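Side-chain contacts in glycosyl hydrolase family 88 (Pedobacter heparinus, PDB 3WIW), which removes unsaturated uronic acid residues from the ends of heparin-derived oligosaccharides, using an active site carried on an alpha6/alpha6-barrel: residues S58-P61 with D62-R66; A158-S161 with W162-G165; L182-G186 with K187-K191; A275-I278 with M279-A283; Y381-A384 with L385-A389. All coordinates share one frame; numbering follows the deposited sequence. Where two conformers were deposited one is given.

Contact 1 of 5, residues S58-P61 with D62-R66; sequences SVNP and DGTVR
The amide of Asn60 presents its nitrogen edge to Thr64: ND2 gives a nearly straight hydrogen bond to OG1 at 3.0 Å, and the hydroxyl lies in the amide plane. The second flat group, the carboxylate of Asp62, takes two bonds on one oxygen. Thr64 OG1 donates at 2.6 Å to the syn lone pair of Asp62 OD1, while Thr64 N, 3.0 Å from the same OD1, comes from above the carboxylate plane and closes an Asx turn. Thr64 OG1 therefore accepts from the amide and donates its own hydrogen bond to the carboxylate, which its rotamer permits by setting OG1 between backbone N and carbonyl carbon (chi1 61°).

All this decorates a beta hairpin built on a type I turn, Asn60 to Gly63, with a G1 bulge at Gly63. Gly63 N reaches Asn60 O at 2.8 Å and Asn60 N reaches Thr64 O, also at 2.8 Å. Pro61 suits the second turn position because its ring fixes phi, and Gly63 readily takes the positive phi of 96° that the bulge requires.

Beyond the bulge Ser58 and Arg66 form a hydrogen-bonded antiparallel pair, with OG lying against Arg66 CB and CD. Strands 55-59 and 65-68 make this small surface sheet; Ser58 OG is bonded to Glu369, Val59 leans on Pro373, and Val65 rests on Tyr50 and Gln353.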
loop_
_atom_site.group_PDB
_atom_site.type_symbol
_atom_site.label_atom_id
_atom_site.label_comp_id
_atom_site.label_asym_id
_atom_site.label_seq_id
_atom_site.Cartn_x
_atom_site.Cartn_y
_atom_site.Cartn_z
ATOM N N SER A 58 6.936 11.571 -6.776
ATOM C CA SER A 58 8.224 10.944 -7.023
ATOM C C SER A 58 9.192 12.010 -7.514
ATOM O O SER A 58 8.817 13.177 -7.671
ATOM C CB SER A 58 8.112 9.795 -8.034
ATOM O OG SER A 58 7.600 10.252 -9.277
ATOM N N VAL A 59 10.443 11.620 -7.755
ATOM C CA VAL A 59 11.441 12.555 -8.245
ATOM C C VAL A 59 11.830 12.150 -9.666
ATOM O O VAL A 59 12.233 11.015 -9.911
ATOM C CB VAL A 59 12.654 12.594 -7.307
ATOM C CG1 VAL A 59 13.752 13.516 -7.874
ATOM C CG2 VAL A 59 12.235 13.070 -5.921
ATOM N N ASN A 60 11.669 13.078 -10.602
ATOM C CA ASN A 60 12.005 12.853 -12.005
ATOM C C ASN A 60 13.505 12.710 -12.214
ATOM O O ASN A 60 14.286 13.175 -11.377
ATOM C CB ASN A 60 11.512 14.045 -12.815
ATOM C CG ASN A 60 10.003 14.156 -12.808
ATOM O OD1 ASN A 60 9.291 13.143 -12.909
ATOM N ND2 ASN A 60 9.495 15.378 -12.660
ATOM N N PRO A 61 13.923 12.074 -13.331
ATOM C CA PRO A 61 15.349 11.942 -13.653
ATOM C C PRO A 61 16.104 13.271 -13.594
ATOM O O PRO A 61 17.272 13.264 -13.219
ATOM C CB PRO A 61 15.328 11.394 -15.086
ATOM C CG PRO A 61 14.060 10.581 -15.133
ATOM C CD PRO A 61 13.071 11.320 -14.274
ATOM N N ASP A 62 15.446 14.384 -13.924
ATOM C CA ASP A 62 16.111 15.692 -13.872
ATOM C C ASP A 62 16.142 16.339 -12.484
ATOM O O ASP A 62 16.627 17.454 -12.330
ATOM C CB ASP A 62 15.546 16.670 -14.921
ATOM C CG ASP A 62 14.110 17.133 -14.618
ATOM O OD1 ASP A 62 13.512 16.750 -13.583
ATOM O OD2 ASP A 62 13.571 17.916 -15.437
ATOM N N GLY A 63 15.609 15.649 -11.484
ATOM C CA GLY A 63 15.653 16.129 -10.112
ATOM C C GLY A 63 14.412 16.867 -9.647
ATOM O O GLY A 63 14.253 17.102 -8.453
ATOM N N THR A 64 13.540 17.241 -10.581
ATOM C CA THR A 64 12.283 17.920 -10.234
ATOM C C THR A 64 11.253 16.939 -9.654
ATOM O O THR A 64 11.375 15.718 -9.797
ATOM C CB THR A 64 11.671 18.645 -11.452
ATOM O OG1 THR A 64 11.376 17.679 -12.471
ATOM C CG2 THR A 64 12.613 19.723 -12.004
ATOM N N VAL A 65 10.225 17.468 -9.009
ATOM C CA VAL A 65 9.253 16.613 -8.340
ATOM C C VAL A 65 8.021 16.391 -9.212
ATOM O O VAL A 65 7.428 17.351 -9.731
ATOM C CB VAL A 65 8.830 17.211 -6.994
ATOM C CG1 VAL A 65 7.796 16.320 -6.331
ATOM C CG2 VAL A 65 10.035 17.386 -6.092
ATOM N N ARG A 66 7.666 15.128 -9.415
ATOM C CA ARG A 66 6.399 14.779 -10.057
ATOM C C ARG A 66 5.297 14.914 -9.030
ATOM O O ARG A 66 5.394 14.358 -7.936
ATOM C CB ARG A 66 6.430 13.351 -10.594
ATOM C CG ARG A 66 5.120 12.912 -11.197
ATOM C CD ARG A 66 5.237 11.559 -11.872
ATOM N NE ARG A 66 3.933 11.107 -12.348
ATOM C CZ ARG A 66 3.740 10.014 -13.072
ATOM N NH1 ARG A 66 2.518 9.681 -13.455
ATOM N NH2 ARG A 66 4.773 9.270 -13.431
#

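Contact 2 of 5, residues A158-S161 with W162-G165; sequences AIRS and WDFG
Arg160 reaches forward to Trp162 and Asp163, bending the loop that follows strand 158-159 in this alpha6/alpha6-barrel. The tight part lies around NE. With CG anti to the backbone N (chi1 -171°) and the chain extended, Arg160 NE arrives 2.9 Å from Trp162 O, a hydrogen bond bent to 143° in which the donor stands above the carbonyl plane. Asp163 approaches differently: OD1 sits over one face of the guanidinium, 3.3 Å from Arg160 NE, with the two flat groups almost perpendicular. That pair is a salt bridge of charges alone, since no N-H points at the oxygen. A flat guanidinium can thus serve both.

Asp163 OD1 also meets Arg151, so its negative charge is shared between two arginines, and the buried Ser161 ties its OG to Asn175. In the conformer given, the side chain of Trp162 is about 7 Å from those of Asp116 and Asp174, the predicted catalytic residues, consistent with a place near the active site.

Toward solvent the contact is looser, and a water stands in for protein. It lies at the guanidinium edge, in plane, accepting from Arg160 NH2 at 2.9 Å and donating to Phe164 O at 2.8 Å.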
loop_
_atom_site.group_PDB
_atom_site.type_symbol
_atom_site.label_atom_id
_atom_site.label_comp_id
_atom_site.label_asym_id
_atom_site.label_seq_id
_atom_site.Cartn_x
_atom_site.Cartn_y
_atom_site.Cartn_z
ATOM N N ALA A 158 -15.977 -9.883 -8.294
ATOM C CA ALA A 158 -14.824 -8.993 -8.064
ATOM C C ALA A 158 -15.145 -7.570 -8.497
ATOM O O ALA A 158 -16.052 -7.335 -9.303
ATOM C CB ALA A 158 -13.580 -9.493 -8.811
ATOM N N ILE A 159 -14.404 -6.623 -7.927
ATOM C CA ILE A 159 -14.364 -5.242 -8.366
ATOM C C ILE A 159 -13.546 -5.142 -9.647
ATOM O O ILE A 159 -12.445 -5.701 -9.744
ATOM C CB ILE A 159 -13.707 -4.368 -7.285
ATOM C CG1 ILE A 159 -14.594 -4.342 -6.024
ATOM C CG2 ILE A 159 -13.419 -2.955 -7.828
ATOM C CD1 ILE A 159 -13.935 -3.693 -4.841
ATOM N N ARG A 160 -14.106 -4.469 -10.654
ATOM C CA ARG A 160 -13.370 -4.139 -11.867
ATOM C C ARG A 160 -12.313 -3.087 -11.540
ATOM O O ARG A 160 -12.644 -1.998 -11.066
ATOM C CB ARG A 160 -14.327 -3.585 -12.919
ATOM C CG ARG A 160 -13.644 -3.440 -14.263
ATOM C CD ARG A 160 -14.592 -2.940 -15.292
ATOM N NE ARG A 160 -13.903 -2.701 -16.550
ATOM C CZ ARG A 160 -14.515 -2.548 -17.718
ATOM N NH1 ARG A 160 -15.839 -2.640 -17.797
ATOM N NH2 ARG A 160 -13.787 -2.305 -18.803
ATOM N N SER A 161 -11.041 -3.367 -11.801
ATOM C CA SER A 161 -9.999 -2.417 -11.401
ATOM C C SER A 161 -10.018 -1.148 -12.245
ATOM O O SER A 161 -9.968 -0.031 -11.695
ATOM C CB SER A 161 -8.623 -3.073 -11.456
ATOM O OG SER A 161 -8.567 -4.136 -10.538
ATOM N N TRP A 162 -10.127 -1.287 -13.557
ATOM C CA TRP A 162 -10.158 -0.096 -14.398
ATOM C C TRP A 162 -10.962 -0.300 -15.648
ATOM O O TRP A 162 -11.327 -1.426 -15.994
ATOM C CB TRP A 162 -8.756 0.384 -14.741
ATOM C CG TRP A 162 -7.966 -0.584 -15.583
ATOM C CD1 TRP A 162 -8.304 -1.082 -16.814
ATOM C CD2 TRP A 162 -6.672 -1.122 -15.277
ATOM N NE1 TRP A 162 -7.315 -1.917 -17.273
ATOM C CE2 TRP A 162 -6.303 -1.960 -16.348
ATOM C CE3 TRP A 162 -5.798 -0.988 -14.192
ATOM C CZ2 TRP A 162 -5.089 -2.652 -16.373
ATOM C CZ3 TRP A 162 -4.595 -1.672 -14.215
ATOM C CH2 TRP A 162 -4.251 -2.500 -15.298
ATOM N N ASP A 163 -11.211 0.811 -16.326
ATOM C CA ASP A 163 -12.160 0.859 -17.438
ATOM C C ASP A 163 -11.504 1.059 -18.791
ATOM O O ASP A 163 -12.169 0.959 -19.826
ATOM C CB ASP A 163 -13.169 1.979 -17.214
ATOM C CG ASP A 163 -14.065 1.704 -16.042
ATOM O OD1 ASP A 163 -14.215 0.514 -15.684
ATOM O OD2 ASP A 163 -14.615 2.672 -15.487
ATOM N N PHE A 164 -10.211 1.359 -18.784
ATOM C CA PHE A 164 -9.489 1.629 -20.027
ATOM C C PHE A 164 -8.942 0.347 -20.631
ATOM O O PHE A 164 -8.923 -0.704 -19.978
ATOM C CB PHE A 164 -8.359 2.643 -19.804
ATOM C CG PHE A 164 -7.333 2.202 -18.798
ATOM C CD1 PHE A 164 -6.299 1.350 -19.158
ATOM C CD2 PHE A 164 -7.417 2.630 -17.484
ATOM C CE1 PHE A 164 -5.357 0.941 -18.229
ATOM C CE2 PHE A 164 -6.476 2.235 -16.552
ATOM C CZ PHE A 164 -5.447 1.383 -16.921
ATOM N N GLY A 165 -8.508 0.437 -21.883
ATOM C CA GLY A 165 -7.813 -0.663 -22.520
ATOM C C GLY A 165 -8.747 -1.727 -23.063
ATOM O O GLY A 165 -9.969 -1.573 -23.037
HETATM O O HOH W 1 -10.910 -2.617 -19.348
#

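Contact 3 of 5, residues L182-G186 with K187-K191; sequences LYWAG and KEFNK
Phe189 folds back from the end of helix 175-188 over Ala185 and Trp184. Phe189 CB rests 3.5 Å from Ala185 O, and CD2 slides closer, to 3.3 Å from the same oxygen, while also meeting Ala185 CB at the ring edge. Farther out, Phe189 CE2 touches Trp184 CZ3 at 3.7 Å, and CZ passes near Trp184 CH2. The rings form an offset edge-to-face pair, the edge of Phe189 toward the indole's six-membered ring, with planes at 89°.

Glu188, one helical turn on from Trp184 and alongside it, sets CB over the indole face, a CH-pi contact 4.1 Å from the centroid of the Trp184 six-membered ring. With CG anti to the backbone N (chi1 170°), Glu188 CG lies along the indole, 3.7 Å from Trp184 CZ2. The aliphatic part thus packs on the aromatic surface, the carboxylate nearly parallel to it. CG also sits over a face of Phe189.

The backbone ends in a Schellman motif. Lys191 N binds Gly186 O at 2.8 Å, a weaker bond joins Asn190 N to Lys187 O, and Asn190, a residue that tolerates left-handed backbone angles, makes the reversal. Gly186, without a side chain, leaves the returning chain room.

Lys191 then occupies the N-cap position of helix 192-208. Ala185 and Phe189 lean on helix 138-150, Tyr183 packs against helix 192-208, and its hydroxyl bonds Ser258 of helix 245-262.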
loop_
_atom_site.group_PDB
_atom_site.type_symbol
_atom_site.label_atom_id
_atom_site.label_comp_id
_atom_site.label_asym_id
_atom_site.label_seq_id
_atom_site.Cartn_x
_atom_site.Cartn_y
_atom_site.Cartn_z
ATOM N N LEU A 182 -13.740 -0.789 1.821
ATOM C CA LEU A 182 -15.084 -1.360 1.833
ATOM C C LEU A 182 -15.375 -2.164 3.090
ATOM O O LEU A 182 -16.525 -2.169 3.536
ATOM C CB LEU A 182 -15.324 -2.234 0.612
ATOM C CG LEU A 182 -15.617 -1.552 -0.711
ATOM C CD1 LEU A 182 -15.983 -2.601 -1.751
ATOM C CD2 LEU A 182 -16.738 -0.545 -0.542
ATOM N N TYR A 183 -14.406 -2.909 3.622
ATOM C CA TYR A 183 -14.670 -3.591 4.894
ATOM C C TYR A 183 -15.059 -2.578 5.968
ATOM O O TYR A 183 -16.041 -2.760 6.702
ATOM C CB TYR A 183 -13.458 -4.366 5.383
ATOM C CG TYR A 183 -13.031 -5.571 4.565
ATOM C CD1 TYR A 183 -13.921 -6.592 4.230
ATOM C CD2 TYR A 183 -11.691 -5.725 4.191
ATOM C CE1 TYR A 183 -13.484 -7.696 3.513
ATOM C CE2 TYR A 183 -11.261 -6.825 3.471
ATOM C CZ TYR A 183 -12.155 -7.808 3.143
ATOM O OH TYR A 183 -11.725 -8.914 2.443
ATOM N N TRP A 184 -14.306 -1.488 6.041
ATOM C CA TRP A 184 -14.555 -0.440 7.018
ATOM C C TRP A 184 -15.913 0.208 6.765
ATOM O O TRP A 184 -16.717 0.364 7.678
ATOM C CB TRP A 184 -13.440 0.627 6.972
ATOM C CG TRP A 184 -13.810 1.832 7.775
ATOM C CD1 TRP A 184 -13.677 1.992 9.126
ATOM C CD2 TRP A 184 -14.462 3.022 7.285
ATOM N NE1 TRP A 184 -14.189 3.220 9.495
ATOM C CE2 TRP A 184 -14.672 3.869 8.387
ATOM C CE3 TRP A 184 -14.848 3.461 6.011
ATOM C CZ2 TRP A 184 -15.268 5.138 8.261
ATOM C CZ3 TRP A 184 -15.450 4.721 5.879
ATOM C CH2 TRP A 184 -15.657 5.539 7.002
ATOM N N ALA A 185 -16.181 0.579 5.517
ATOM C CA ALA A 185 -17.404 1.317 5.186
ATOM C C ALA A 185 -18.660 0.460 5.362
ATOM O O ALA A 185 -19.699 0.951 5.806
ATOM C CB ALA A 185 -17.315 1.838 3.762
ATOM N N GLY A 186 -18.575 -0.824 5.020
ATOM C CA GLY A 186 -19.687 -1.731 5.197
ATOM C C GLY A 186 -20.144 -1.764 6.639
ATOM O O GLY A 186 -21.345 -1.771 6.916
ATOM N N LYS A 187 -19.193 -1.746 7.567
ATOM C CA LYS A 187 -19.519 -1.721 8.988
ATOM C C LYS A 187 -19.985 -0.337 9.455
ATOM O O LYS A 187 -20.988 -0.232 10.167
ATOM C CB LYS A 187 -18.337 -2.216 9.826
ATOM C CG LYS A 187 -17.945 -3.660 9.570
ATOM C CD LYS A 187 -19.028 -4.652 9.974
ATOM C CE LYS A 187 -18.458 -6.079 9.920
ATOM N NZ LYS A 187 -19.317 -7.026 9.145
ATOM N N GLU A 188 -19.271 0.713 9.056
ATOM C CA GLU A 188 -19.551 2.076 9.509
ATOM C C GLU A 188 -20.952 2.524 9.088
ATOM O O GLU A 188 -21.654 3.183 9.855
ATOM C CB GLU A 188 -18.487 3.043 8.952
ATOM C CG GLU A 188 -18.791 4.535 9.150
ATOM C CD GLU A 188 -18.852 4.952 10.616
ATOM O OE1 GLU A 188 -19.514 5.967 10.915
ATOM O OE2 GLU A 188 -18.226 4.277 11.462
ATOM N N PHE A 189 -21.345 2.180 7.866
ATOM C CA PHE A 189 -22.598 2.658 7.278
ATOM C C PHE A 189 -23.708 1.616 7.236
ATOM O O PHE A 189 -24.760 1.842 6.606
ATOM C CB PHE A 189 -22.335 3.247 5.880
ATOM C CG PHE A 189 -21.344 4.379 5.895
ATOM C CD1 PHE A 189 -21.689 5.603 6.459
ATOM C CD2 PHE A 189 -20.056 4.208 5.403
ATOM C CE1 PHE A 189 -20.779 6.644 6.507
ATOM C CE2 PHE A 189 -19.132 5.255 5.443
ATOM C CZ PHE A 189 -19.499 6.476 6.009
ATOM N N ASN A 190 -23.484 0.483 7.897
ATOM C CA ASN A 190 -24.510 -0.559 7.967
ATOM C C ASN A 190 -24.926 -1.017 6.566
ATOM O O ASN A 190 -26.116 -1.050 6.218
ATOM C CB ASN A 190 -25.708 -0.083 8.797
ATOM C CG ASN A 190 -25.326 0.221 10.232
ATOM O OD1 ASN A 190 -24.625 -0.558 10.873
ATOM N ND2 ASN A 190 -25.757 1.372 10.730
ATOM N N LYS A 191 -23.911 -1.367 5.779
ATOM C CA LYS A 191 -24.087 -1.789 4.393
ATOM C C LYS A 191 -23.419 -3.146 4.242
ATOM O O LYS A 191 -22.298 -3.235 3.731
ATOM C CB LYS A 191 -23.402 -0.787 3.460
ATOM C CG LYS A 191 -24.125 0.539 3.328
ATOM C CD LYS A 191 -25.388 0.345 2.532
ATOM C CE LYS A 191 -25.814 1.613 1.843
ATOM N NZ LYS A 191 -27.144 1.378 1.253
#

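Contact 4 of 5, residues A275-I278 with M279-A283; sequences AAFI and MNHPA
The carbonyl oxygen of Ala275 accepts the N-H of Met279 at 2.8 Å, and the methionine side chain then curls back over the same group. Met279 CG comes within 3.2 Å of Ala275 O, and SD passes it before touching Ala275 CB at 4.2 Å. A flexible thioether suits this place, following the helix surface without asking for a polar partner.

One residue on, Asn280 N bonds Ala276 O at 3.0 Å, and there the helix runs out. His281 N turns to Ile278 O instead, a longer bond of 3.3 Å with the donor well above the carbonyl plane, an i to i+3 link in the turn that follows the helix C-terminus.

His281 lies alongside Phe277, both side chains pointing the same way. Phe277 has CG anti to its backbone N (chi1 170°), which carries its ring out to the imidazole. The imidazole turns its CD2 edge onto the phenyl face, His281 CD2 standing 3.5 Å from Phe277 CZ, in an offset edge-to-face pair with planes at 87°. On the other side of the ring, His281 ND1 accepts Ala283 N at 2.9 Å within the imidazole plane, which fixes the ring's rotation and implies that ND1 carries no proton.

Helix 265-279 thus hands over to the loop leading to helix 306-322. Ala275 and Ile278 pack on helices 245-262 and 306-322, Met279 meets Tyr329 and Phe332 of helix 327-340, and the His281 ring also meets that of Phe294.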
loop_
_atom_site.group_PDB
_atom_site.type_symbol
_atom_site.label_atom_id
_atom_site.label_comp_id
_atom_site.label_asym_id
_atom_site.label_seq_id
_atom_site.Cartn_x
_atom_site.Cartn_y
_atom_site.Cartn_z
ATOM N N ALA A 275 3.629 -15.514 2.678
ATOM C CA ALA A 275 4.769 -15.048 3.456
ATOM C C ALA A 275 5.949 -15.997 3.282
ATOM O O ALA A 275 7.094 -15.564 3.143
ATOM C CB ALA A 275 4.404 -14.926 4.929
ATOM N N ALA A 276 5.691 -17.298 3.299
ATOM C CA ALA A 276 6.753 -18.281 3.091
ATOM C C ALA A 276 7.361 -18.197 1.692
ATOM O O ALA A 276 8.583 -18.257 1.546
ATOM C CB ALA A 276 6.238 -19.695 3.389
ATOM N N PHE A 277 6.524 -18.056 0.667
ATOM C CA PHE A 277 7.011 -17.877 -0.693
ATOM C C PHE A 277 7.968 -16.679 -0.782
ATOM O O PHE A 277 9.047 -16.778 -1.378
ATOM C CB PHE A 277 5.842 -17.715 -1.677
ATOM C CG PHE A 277 6.280 -17.278 -3.056
ATOM C CD1 PHE A 277 6.908 -18.174 -3.933
ATOM C CD2 PHE A 277 6.112 -15.956 -3.461
ATOM C CE1 PHE A 277 7.342 -17.744 -5.190
ATOM C CE2 PHE A 277 6.548 -15.533 -4.725
ATOM C CZ PHE A 277 7.164 -16.430 -5.578
ATOM N N ILE A 278 7.598 -15.567 -0.148
ATOM C CA ILE A 278 8.405 -14.348 -0.155
ATOM C C ILE A 278 9.678 -14.501 0.693
ATOM O O ILE A 278 10.798 -14.270 0.209
ATOM C CB ILE A 278 7.570 -13.139 0.322
ATOM C CG1 ILE A 278 6.505 -12.790 -0.730
ATOM C CG2 ILE A 278 8.474 -11.949 0.589
ATOM C CD1 ILE A 278 5.474 -11.755 -0.272
ATOM N N MET A 279 9.517 -14.941 1.934
ATOM C CA MET A 279 10.630 -14.949 2.875
ATOM C C MET A 279 11.701 -15.970 2.500
ATOM O O MET A 279 12.888 -15.750 2.719
ATOM C CB MET A 279 10.122 -15.223 4.292
ATOM C CG MET A 279 9.287 -14.064 4.850
ATOM S SD MET A 279 8.368 -14.497 6.345
ATOM C CE MET A 279 9.698 -14.847 7.479
ATOM N N ASN A 280 11.274 -17.088 1.931
ATOM C CA ASN A 280 12.192 -18.169 1.596
ATOM C C ASN A 280 12.648 -18.124 0.147
ATOM O O ASN A 280 13.332 -19.022 -0.328
ATOM C CB ASN A 280 11.532 -19.513 1.870
ATOM C CG ASN A 280 11.139 -19.675 3.312
ATOM O OD1 ASN A 280 11.822 -19.185 4.211
ATOM N ND2 ASN A 280 10.029 -20.359 3.545
ATOM N N HIS A 281 12.260 -17.084 -0.568
ATOM C CA HIS A 281 12.535 -17.060 -1.994
ATOM C C HIS A 281 14.037 -17.041 -2.258
ATOM O O HIS A 281 14.777 -16.304 -1.599
ATOM C CB HIS A 281 11.907 -15.825 -2.621
ATOM C CG HIS A 281 11.690 -15.965 -4.087
ATOM N ND1 HIS A 281 12.723 -15.925 -5.000
ATOM C CD2 HIS A 281 10.570 -16.229 -4.791
ATOM C CE1 HIS A 281 12.232 -16.105 -6.214
ATOM N NE2 HIS A 281 10.931 -16.299 -6.114
ATOM N N PRO A 282 14.500 -17.843 -3.239
ATOM C CA PRO A 282 15.928 -17.882 -3.576
ATOM C C PRO A 282 16.441 -16.494 -4.002
ATOM O O PRO A 282 17.613 -16.176 -3.824
ATOM C CB PRO A 282 15.974 -18.884 -4.745
ATOM C CG PRO A 282 14.790 -19.783 -4.495
ATOM C CD PRO A 282 13.731 -18.862 -3.981
ATOM N N ALA A 283 15.561 -15.669 -4.550
ATOM C CA ALA A 283 15.966 -14.341 -5.013
ATOM C C ALA A 283 15.743 -13.230 -3.989
ATOM O O ALA A 283 15.923 -12.058 -4.311
ATOM C CB ALA A 283 15.280 -14.003 -6.329
#

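Contact 5 of 5, residues Y381-A384 with L385-A389; sequences YLEA and LKRYA
Leu385 lies across the ring of Tyr381, the two side chains meeting at a slant. Its CG stands above one face, toward the rim, and Leu385 CD1 adds an off-centre CH-pi contact 4.2 Å from the Tyr381 ring centroid. The same CD1 touches Leu382 CD2 at 3.9 Å, so one methyl of Leu385 meets both the ring and Leu382.

On another side of the helix, Glu383 and Arg387 run side by side, carboxylate and guanidinium stacked with planes 10° apart. Glu383 CG is anti to the backbone N (chi1 -171°) and the chain extended, which carries the carboxylate out alongside Arg387. Glu383 OE2 is centred over the guanidinium, 3.6 Å from Arg387 NH1. Because no N-H points at that oxygen, this long salt bridge acts through charge alone.

Both pairs have the i to i+4 spacing of an alpha helix, here helix 375-392 of the alpha6/alpha6-barrel. Ala384, small enough for close helix packing, rests on Leu337.

The acid is buried: Tyr84 bonds OE1, while Tyr253 and Ser314 bond OE2. Such donors, with the guanidinium alongside, would tend to favour a charged carboxylate. Arg387 directs NH2 to Ser314 O, and the hydroxyl of Tyr381 bonds Ser341.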
loop_
_atom_site.group_PDB
_atom_site.type_symbol
_atom_site.label_atom_id
_atom_site.label_comp_id
_atom_site.label_asym_id
_atom_site.label_seq_id
_atom_site.Cartn_x
_atom_site.Cartn_y
_atom_site.Cartn_z
ATOM N N TYR A 381 6.039 2.659 4.920
ATOM C CA TYR A 381 7.144 2.663 5.858
ATOM C C TYR A 381 6.746 3.248 7.210
ATOM O O TYR A 381 6.994 2.638 8.253
ATOM C CB TYR A 381 8.314 3.441 5.261
ATOM C CG TYR A 381 9.477 3.667 6.192
ATOM C CD1 TYR A 381 10.263 2.602 6.634
ATOM C CD2 TYR A 381 9.808 4.944 6.603
ATOM C CE1 TYR A 381 11.381 2.817 7.477
ATOM C CE2 TYR A 381 10.907 5.180 7.433
ATOM C CZ TYR A 381 11.684 4.112 7.866
ATOM O OH TYR A 381 12.761 4.355 8.689
ATOM N N LEU A 382 6.083 4.407 7.217
ATOM C CA LEU A 382 5.648 4.945 8.505
ATOM C C LEU A 382 4.579 4.053 9.142
ATOM O O LEU A 382 4.550 3.905 10.377
ATOM C CB LEU A 382 5.174 6.401 8.414
ATOM C CG LEU A 382 6.255 7.417 8.035
ATOM C CD1 LEU A 382 5.748 8.807 8.345
ATOM C CD2 LEU A 382 7.580 7.160 8.764
ATOM N N GLU A 383 3.718 3.432 8.340
ATOM C CA GLU A 383 2.734 2.504 8.902
ATOM C C GLU A 383 3.453 1.367 9.618
ATOM O O GLU A 383 3.098 0.992 10.744
ATOM C CB GLU A 383 1.856 1.958 7.799
ATOM C CG GLU A 383 0.680 1.160 8.322
ATOM C CD GLU A 383 -0.125 0.641 7.175
ATOM O OE1 GLU A 383 -1.091 1.319 6.789
ATOM O OE2 GLU A 383 0.223 -0.426 6.613
ATOM N N ALA A 384 4.512 0.851 8.987
ATOM C CA ALA A 384 5.298 -0.220 9.591
ATOM C C ALA A 384 5.998 0.232 10.887
ATOM O O ALA A 384 6.021 -0.503 11.887
ATOM C CB ALA A 384 6.309 -0.769 8.573
ATOM N N LEU A 385 6.553 1.445 10.885
ATOM C CA LEU A 385 7.163 1.981 12.099
ATOM C C LEU A 385 6.134 2.080 13.232
ATOM O O LEU A 385 6.430 1.753 14.378
ATOM C CB LEU A 385 7.775 3.362 11.874
ATOM C CG LEU A 385 8.949 3.461 10.902
ATOM C CD1 LEU A 385 9.637 4.802 11.033
ATOM C CD2 LEU A 385 9.965 2.354 11.113
ATOM N N LYS A 386 4.931 2.540 12.924
ATOM C CA LYS A 386 3.888 2.639 13.935
ATOM C C LYS A 386 3.514 1.240 14.463
ATOM O O LYS A 386 3.387 1.049 15.672
ATOM C CB LYS A 386 2.666 3.353 13.356
ATOM C CG LYS A 386 1.635 3.722 14.394
ATOM C CD LYS A 386 0.475 4.543 13.815
ATOM C CE LYS A 386 -0.292 3.756 12.761
ATOM N NZ LYS A 386 -1.729 4.187 12.709
ATOM N N ARG A 387 3.359 0.259 13.570
ATOM C CA ARG A 387 3.046 -1.105 14.001
ATOM C C ARG A 387 4.158 -1.716 14.858
ATOM O O ARG A 387 3.906 -2.377 15.878
ATOM C CB ARG A 387 2.726 -1.995 12.793
ATOM C CG ARG A 387 1.440 -1.628 12.120
ATOM C CD ARG A 387 1.217 -2.411 10.825
ATOM N NE ARG A 387 -0.070 -2.059 10.223
ATOM C CZ ARG A 387 -0.667 -2.750 9.255
ATOM N NH1 ARG A 387 -1.870 -2.365 8.821
ATOM N NH2 ARG A 387 -0.079 -3.822 8.724
ATOM N N TYR A 388 5.396 -1.487 14.440
ATOM C CA TYR A 388 6.551 -1.993 15.148
ATOM C C TYR A 388 6.617 -1.366 16.545
ATOM O O TYR A 388 6.801 -2.058 17.546
ATOM C CB TYR A 388 7.820 -1.674 14.351
ATOM C CG TYR A 388 9.094 -2.141 15.014
ATOM C CD1 TYR A 388 9.581 -3.416 14.786
ATOM C CD2 TYR A 388 9.800 -1.313 15.864
ATOM C CE1 TYR A 388 10.740 -3.861 15.371
ATOM C CE2 TYR A 388 10.995 -1.737 16.448
ATOM C CZ TYR A 388 11.445 -3.016 16.206
ATOM O OH TYR A 388 12.591 -3.460 16.799
ATOM N N ALA A 389 6.496 -0.044 16.617
ATOM C CA ALA A 389 6.540 0.634 17.901
ATOM C C ALA A 389 5.410 0.200 18.838
ATOM O O ALA A 389 5.604 0.142 20.054
ATOM C CB ALA A 389 6.533 2.149 17.704
#

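In the fold
All five contacts are local and follow one another along the chain, none nesting in or crossing another. Contact 1 closes the hairpin between strands 55-59 and 65-68. Contact 2 shapes the start of the loop from strand 158-159 to strand 170-172, and contact 3 closes the bend that joins helix 175-188 to helix 192-208. These two touch, Ile159 CD1 lying 3.9 Å from Leu182 CD1. Contact 4 ends helix 265-279, whereas contact 5 lies within helix 375-392 and closes no loop. Contacts 1 and 3, with centres about 38 Å apart, stand on opposite sides of the chain's centre, as do contacts 2 and 5.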